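Local coordinates for putative uncharacterized protein (Enterobacter cloacae, PDB 4HFK) that probably serves as the immunity protein Tai4, binding the type VI secretion amidase effector Tae4 and blocking its activity, at residues B[17-22]-B[40-45]; B[22-26]-B[59-63]. One frame throughout, in Å; residues are numbered along the deposited sequence.

Interaction 1. Residues B[17-22]-B[40-45]; sequences NWVQNR and SAAAWL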
loop_
_atom_site.group_PDB
_atom_site.type_symbol
_atom_site.label_atom_id
_atom_site.label_comp_id
_atom_site.label_asym_id
_atom_site.label_seq_id
_atom_site.Cartn_x
_atom_site.Cartn_y
_atom_site.Cartn_z
ATOM N N ASN B 17 5.190 -2.265 -5.813
ATOM C CA ASN B 17 4.860 -1.067 -5.059
ATOM C C ASN B 17 4.470 0.088 -5.977
ATOM O O ASN B 17 3.555 0.850 -5.657
ATOM C CB ASN B 17 6.013 -0.702 -4.110
ATOM C CG ASN B 17 6.237 -1.779 -3.047
ATOM O OD1 ASN B 17 5.357 -2.614 -2.820
ATOM N ND2 ASN B 17 7.412 -1.774 -2.409
ATOM N N TRP B 18 5.135 0.206 -7.125
ATOM C CA TRP B 18 4.681 1.150 -8.139
ATOM C C TRP B 18 3.221 0.878 -8.496
ATOM O O TRP B 18 2.379 1.790 -8.467
ATOM C CB TRP B 18 5.547 1.104 -9.406
ATOM C CG TRP B 18 5.095 2.128 -10.446
ATOM C CD1 TRP B 18 5.469 3.448 -10.523
ATOM C CD2 TRP B 18 4.164 1.914 -11.525
ATOM N NE1 TRP B 18 4.841 4.059 -11.595
ATOM C CE2 TRP B 18 4.041 3.141 -12.224
ATOM C CE3 TRP B 18 3.448 0.803 -11.982
ATOM C CZ2 TRP B 18 3.209 3.285 -13.345
ATOM C CZ3 TRP B 18 2.632 0.945 -13.099
ATOM C CH2 TRP B 18 2.522 2.182 -13.767
ATOM N N VAL B 19 2.919 -0.374 -8.822
ATOM C CA VAL B 19 1.561 -0.743 -9.230
ATOM C C VAL B 19 0.562 -0.443 -8.114
ATOM O O VAL B 19 -0.518 0.113 -8.363
ATOM C CB VAL B 19 1.451 -2.238 -9.617
ATOM C CG1 VAL B 19 -0.020 -2.636 -9.820
ATOM C CG2 VAL B 19 2.262 -2.532 -10.882
ATOM N N GLN B 20 0.923 -0.810 -6.884
ATOM C CA GLN B 20 0.028 -0.606 -5.743
ATOM C C GLN B 20 -0.227 0.881 -5.493
ATOM O O GLN B 20 -1.374 1.306 -5.327
ATOM C CB GLN B 20 0.597 -1.260 -4.477
ATOM C CG GLN B 20 -0.474 -1.582 -3.419
ATOM C CD GLN B 20 -0.311 -0.784 -2.134
ATOM O OE1 GLN B 20 0.469 0.163 -2.076
ATOM N NE2 GLN B 20 -1.047 -1.174 -1.093
ATOM N N ASN B 21 0.843 1.669 -5.463
ATOM C CA ASN B 21 0.722 3.098 -5.185
ATOM C C ASN B 21 -0.099 3.786 -6.267
ATOM O O ASN B 21 -0.936 4.644 -5.988
ATOM C CB ASN B 21 2.096 3.758 -5.093
ATOM C CG ASN B 21 2.832 3.417 -3.813
ATOM O OD1 ASN B 21 3.903 3.974 -3.553
ATOM N ND2 ASN B 21 2.280 2.494 -3.013
ATOM N N ARG B 22 0.138 3.399 -7.511
ATOM C CA ARG B 22 -0.637 3.931 -8.620
ATOM C C ARG B 22 -2.121 3.523 -8.539
ATOM O O ARG B 22 -3.014 4.320 -8.857
ATOM C CB ARG B 22 -0.025 3.490 -9.944
ATOM C CG ARG B 22 -0.798 3.968 -11.131
ATOM C CD ARG B 22 0.136 4.454 -12.219
ATOM N NE ARG B 22 -0.622 4.918 -13.375
ATOM C CZ ARG B 22 -0.815 6.199 -13.669
ATOM N NH1 ARG B 22 -0.286 7.147 -12.902
ATOM N NH2 ARG B 22 -1.520 6.526 -14.740
ATOM N N SER B 40 4.552 9.279 -4.852
ATOM C CA SER B 40 5.138 8.078 -4.273
ATOM C C SER B 40 5.465 7.045 -5.353
ATOM O O SER B 40 6.573 6.488 -5.377
ATOM C CB SER B 40 4.189 7.487 -3.228
ATOM O OG SER B 40 4.027 8.390 -2.142
ATOM N N ALA B 41 4.515 6.812 -6.257
ATOM C CA ALA B 41 4.719 5.868 -7.352
ATOM C C ALA B 41 5.927 6.274 -8.202
ATOM O O ALA B 41 6.701 5.422 -8.652
ATOM C CB ALA B 41 3.453 5.775 -8.219
ATOM N N ALA B 42 6.103 7.577 -8.415
ATOM C CA ALA B 42 7.216 8.044 -9.251
ATOM C C ALA B 42 8.577 7.776 -8.600
ATOM O O ALA B 42 9.599 7.739 -9.288
ATOM C CB ALA B 42 7.060 9.538 -9.622
ATOM N N ALA B 43 8.598 7.595 -7.281
ATOM C CA ALA B 43 9.849 7.246 -6.603
ATOM C C ALA B 43 10.210 5.792 -6.884
ATOM O O ALA B 43 11.381 5.465 -7.094
ATOM C CB ALA B 43 9.751 7.484 -5.109
ATOM N N TRP B 44 9.208 4.911 -6.853
ATOM C CA TRP B 44 9.426 3.516 -7.228
ATOM C C TRP B 44 9.823 3.437 -8.702
ATOM O O TRP B 44 10.649 2.601 -9.091
ATOM C CB TRP B 44 8.168 2.672 -6.985
ATOM C CG TRP B 44 7.723 2.608 -5.536
ATOM C CD1 TRP B 44 6.568 3.129 -5.001
ATOM C CD2 TRP B 44 8.424 1.986 -4.449
ATOM N NE1 TRP B 44 6.516 2.861 -3.655
ATOM C CE2 TRP B 44 7.641 2.166 -3.289
ATOM C CE3 TRP B 44 9.633 1.288 -4.347
ATOM C CZ2 TRP B 44 8.035 1.671 -2.030
ATOM C CZ3 TRP B 44 10.029 0.803 -3.097
ATOM C CH2 TRP B 44 9.228 0.997 -1.955
ATOM N N LEU B 45 9.220 4.288 -9.529
ATOM C CA LEU B 45 9.553 4.311 -10.954
ATOM C C LEU B 45 11.036 4.581 -11.154
ATOM O O LEU B 45 11.709 3.872 -11.903
ATOM C CB LEU B 45 8.737 5.377 -11.706
ATOM C CG LEU B 45 9.115 5.538 -13.190
ATOM C CD1 LEU B 45 8.583 4.369 -14.019
ATOM C CD2 LEU B 45 8.607 6.868 -13.774
#

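Interaction 2. Residues B[22-26]-B[59-63]; sequences RCIGK and DEVIV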
loop_
_atom_site.group_PDB
_atom_site.type_symbol
_atom_site.label_atom_id
_atom_site.label_comp_id
_atom_site.label_asym_id
_atom_site.label_seq_id
_atom_site.Cartn_x
_atom_site.Cartn_y
_atom_site.Cartn_z
ATOM N N ARG B 22 0.138 3.399 -7.511
ATOM C CA ARG B 22 -0.637 3.931 -8.620
ATOM C C ARG B 22 -2.121 3.523 -8.539
ATOM O O ARG B 22 -3.014 4.320 -8.857
ATOM C CB ARG B 22 -0.025 3.490 -9.944
ATOM C CG ARG B 22 -0.798 3.968 -11.131
ATOM C CD ARG B 22 0.136 4.454 -12.219
ATOM N NE ARG B 22 -0.622 4.918 -13.375
ATOM C CZ ARG B 22 -0.815 6.199 -13.669
ATOM N NH1 ARG B 22 -0.286 7.147 -12.902
ATOM N NH2 ARG B 22 -1.520 6.526 -14.740
ATOM N N CYS B 23 -2.394 2.290 -8.115
ATOM C CA CYS B 23 -3.783 1.881 -7.900
ATOM C C CYS B 23 -4.457 2.750 -6.845
ATOM O O CYS B 23 -5.591 3.194 -7.031
ATOM C CB CYS B 23 -3.873 0.425 -7.450
ATOM S SG CYS B 23 -3.661 -0.769 -8.737
ATOM N N ILE B 24 -3.764 2.970 -5.732
ATOM C CA ILE B 24 -4.282 3.826 -4.663
ATOM C C ILE B 24 -4.644 5.200 -5.213
ATOM O O ILE B 24 -5.688 5.753 -4.872
ATOM C CB ILE B 24 -3.270 3.956 -3.513
ATOM C CG1 ILE B 24 -3.139 2.608 -2.792
ATOM C CG2 ILE B 24 -3.712 5.027 -2.523
ATOM C CD1 ILE B 24 -2.003 2.537 -1.793
ATOM N N GLY B 25 -3.795 5.728 -6.092
ATOM C CA GLY B 25 -4.037 7.012 -6.722
ATOM C C GLY B 25 -5.294 7.012 -7.574
ATOM O O GLY B 25 -6.008 8.015 -7.645
ATOM N N LYS B 26 -5.567 5.889 -8.229
ATOM C CA LYS B 26 -6.748 5.777 -9.068
ATOM C C LYS B 26 -8.047 5.624 -8.278
ATOM O O LYS B 26 -9.097 6.031 -8.758
ATOM C CB LYS B 26 -6.605 4.603 -10.048
ATOM C CG LYS B 26 -5.571 4.837 -11.137
ATOM C CD LYS B 26 -5.574 3.689 -12.138
ATOM C CE LYS B 26 -4.457 3.871 -13.159
ATOM N NZ LYS B 26 -4.533 5.202 -13.837
ATOM N N ASP B 59 -0.329 0.005 -16.453
ATOM C CA ASP B 59 -1.381 0.971 -16.179
ATOM C C ASP B 59 -2.697 0.543 -16.828
ATOM O O ASP B 59 -3.768 0.748 -16.261
ATOM C CB ASP B 59 -0.979 2.365 -16.662
ATOM C CG ASP B 59 -1.797 3.454 -16.006
ATOM O OD1 ASP B 59 -1.693 3.610 -14.768
ATOM O OD2 ASP B 59 -2.538 4.152 -16.724
ATOM N N GLU B 60 -2.619 -0.048 -18.017
ATOM C CA GLU B 60 -3.811 -0.595 -18.665
ATOM C C GLU B 60 -4.368 -1.775 -17.877
ATOM O O GLU B 60 -5.584 -1.902 -17.703
ATOM C CB GLU B 60 -3.487 -1.060 -20.088
ATOM C CG GLU B 60 -3.143 0.066 -21.048
ATOM N N VAL B 61 -3.479 -2.651 -17.414
ATOM C CA VAL B 61 -3.908 -3.811 -16.640
ATOM C C VAL B 61 -4.598 -3.333 -15.367
ATOM O O VAL B 61 -5.662 -3.832 -14.998
ATOM C CB VAL B 61 -2.717 -4.749 -16.314
ATOM C CG1 VAL B 61 -3.133 -5.824 -15.337
ATOM C CG2 VAL B 61 -2.175 -5.376 -17.595
ATOM N N ILE B 62 -3.997 -2.340 -14.717
ATOM C CA ILE B 62 -4.579 -1.729 -13.525
ATOM C C ILE B 62 -6.022 -1.251 -13.761
ATOM O O ILE B 62 -6.933 -1.579 -12.989
ATOM C CB ILE B 62 -3.708 -0.548 -13.046
ATOM C CG1 ILE B 62 -2.398 -1.063 -12.441
ATOM C CG2 ILE B 62 -4.441 0.288 -12.022
ATOM C CD1 ILE B 62 -1.386 0.029 -12.171
ATOM N N VAL B 63 -6.232 -0.473 -14.819
ATOM C CA VAL B 63 -7.558 0.084 -15.088
ATOM C C VAL B 63 -8.591 -1.035 -15.280
ATOM O O VAL B 63 -9.723 -0.941 -14.794
ATOM C CB VAL B 63 -7.538 1.049 -16.298
ATOM C CG1 VAL B 63 -8.949 1.464 -16.682
ATOM C CG2 VAL B 63 -6.705 2.290 -15.968
HETATM O O HOH W 1 -4.483 5.602 -16.687
#

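Interaction 1. Residues B[17-22]-B[40-45]
Two tryptophans, one from each helix, have the most surface covered in this contact, followed by Asn21 and Ala41. The segments run nearly antiparallel, at 165°, with their axes 8.3 Å apart. Alanine makes so close an approach possible: Trp18 and Ala41 are the pair in register, their CA atoms 4.8 Å apart, and the small methyl of Ala41 lets the backbones come together. The CA-to-CB bond of Trp18 points sideways, and its indole meets Ala41 and Leu45. Its CD1 lies 3.0 Å from Ala41 O, which meets the ring edge near its plane, and the same CD1 is 3.8 Å from Ala41 CB and 4.0 Å from Leu45 CB.

Trp44 points toward the 17-22 helix and lays its indole against Asn17 and Asn21. Its five-membered ring receives Asn17 CB in a CH-pi contact, 3.5 Å from CB to the ring centroid, and Asn17 ND2 lies over the same indole, 3.3 Å from Trp44 CH2. At the ring edge Trp44 NE1 donates a weak hydrogen bond to Asn21 OD1 (2.8 Å), so that asparagine gives the buried indole nitrogen an acceptor. Trp18 CB and Trp44 CB, 3.9 Å apart, join the two halves.

Beyond the pair, Phe55 of helix 52-66 meets Trp18 edge-to-face and Phe9 does the same for Trp44, while Leu81 of the second subunit, another copy of this protein, packs on Trp44. Buried near the chain's centre, in part by the second subunit and the partner protein's chain, helices 11-27 and 31-47 form an antiparallel helical hairpin.

Interaction 2. Residues B[22-26]-B[59-63]
Charge dominates one side of this contact. Asp59 faces two basic residues one turn apart on the other helix, Arg22 and Lys26, and the three make a salt-bridge network. Arg22 NH2 forms weak hydrogen bonds to Asp59 OD1 (2.9 Å) and Asp59 OD2 (3.3 Å); the modelled separation of Arg22 NE and Asp59 OD1, 2.2 Å, is too short to be taken literally. Arg22 NH2 also hydrogen-bonds to the backbone of the partner protein's chain. Lys26 NZ lies 3.4 Å from Asp59 OD1, a distance that shares the uncertainty of that oxygen. A water bridges the pair, accepting from Lys26 NZ at 2.9 Å and donating to Asp59 OD2 at 2.4 Å, a short distance. One carboxylate is shared by two neighbouring positive charges, and so balances them only in part, and long side chains suit a gap of 10.7 Å between the axes.

Apolar packing fills the space beside the charges. Ile62, the residue most covered here, places CG2 3.5 Å from Cys23 SG and 3.6 Å from Lys26 CD, while its CD1 is 4.1 Å from Arg22 CG. The basic residues therefore lend their methylene stems to the hydrophobic layer. Lys26 CE also touches Val63 CG2 at 3.9 Å.

The two segments cross at 47°, joining helix 11-27 to helix 52-66, and Cys83 and Ile86 of helix 79-87 pack on Cys23.

How the interactions relate
From the N terminus, helix 11-27 comes first and takes part in both contacts. Interaction 1 closes a short loop when helix 31-47 turns back along it; interaction 2 closes a longer one when helix 52-66, the next helix in the chain, returns to the segment just beyond. Because interaction 2 starts inside that first loop, at 22-26, and ends beyond it, at 59-63, the segments alternate and the two closures cross. Arg22 belongs to both, and Ile62 of interaction 2 touches the first contact too, its CD1 lying 3.8 Å from Val19 CG1 and 4.2 Å from Trp18 CZ3. Together they tie the chain's first three long helices into one bundle around helix 11-27.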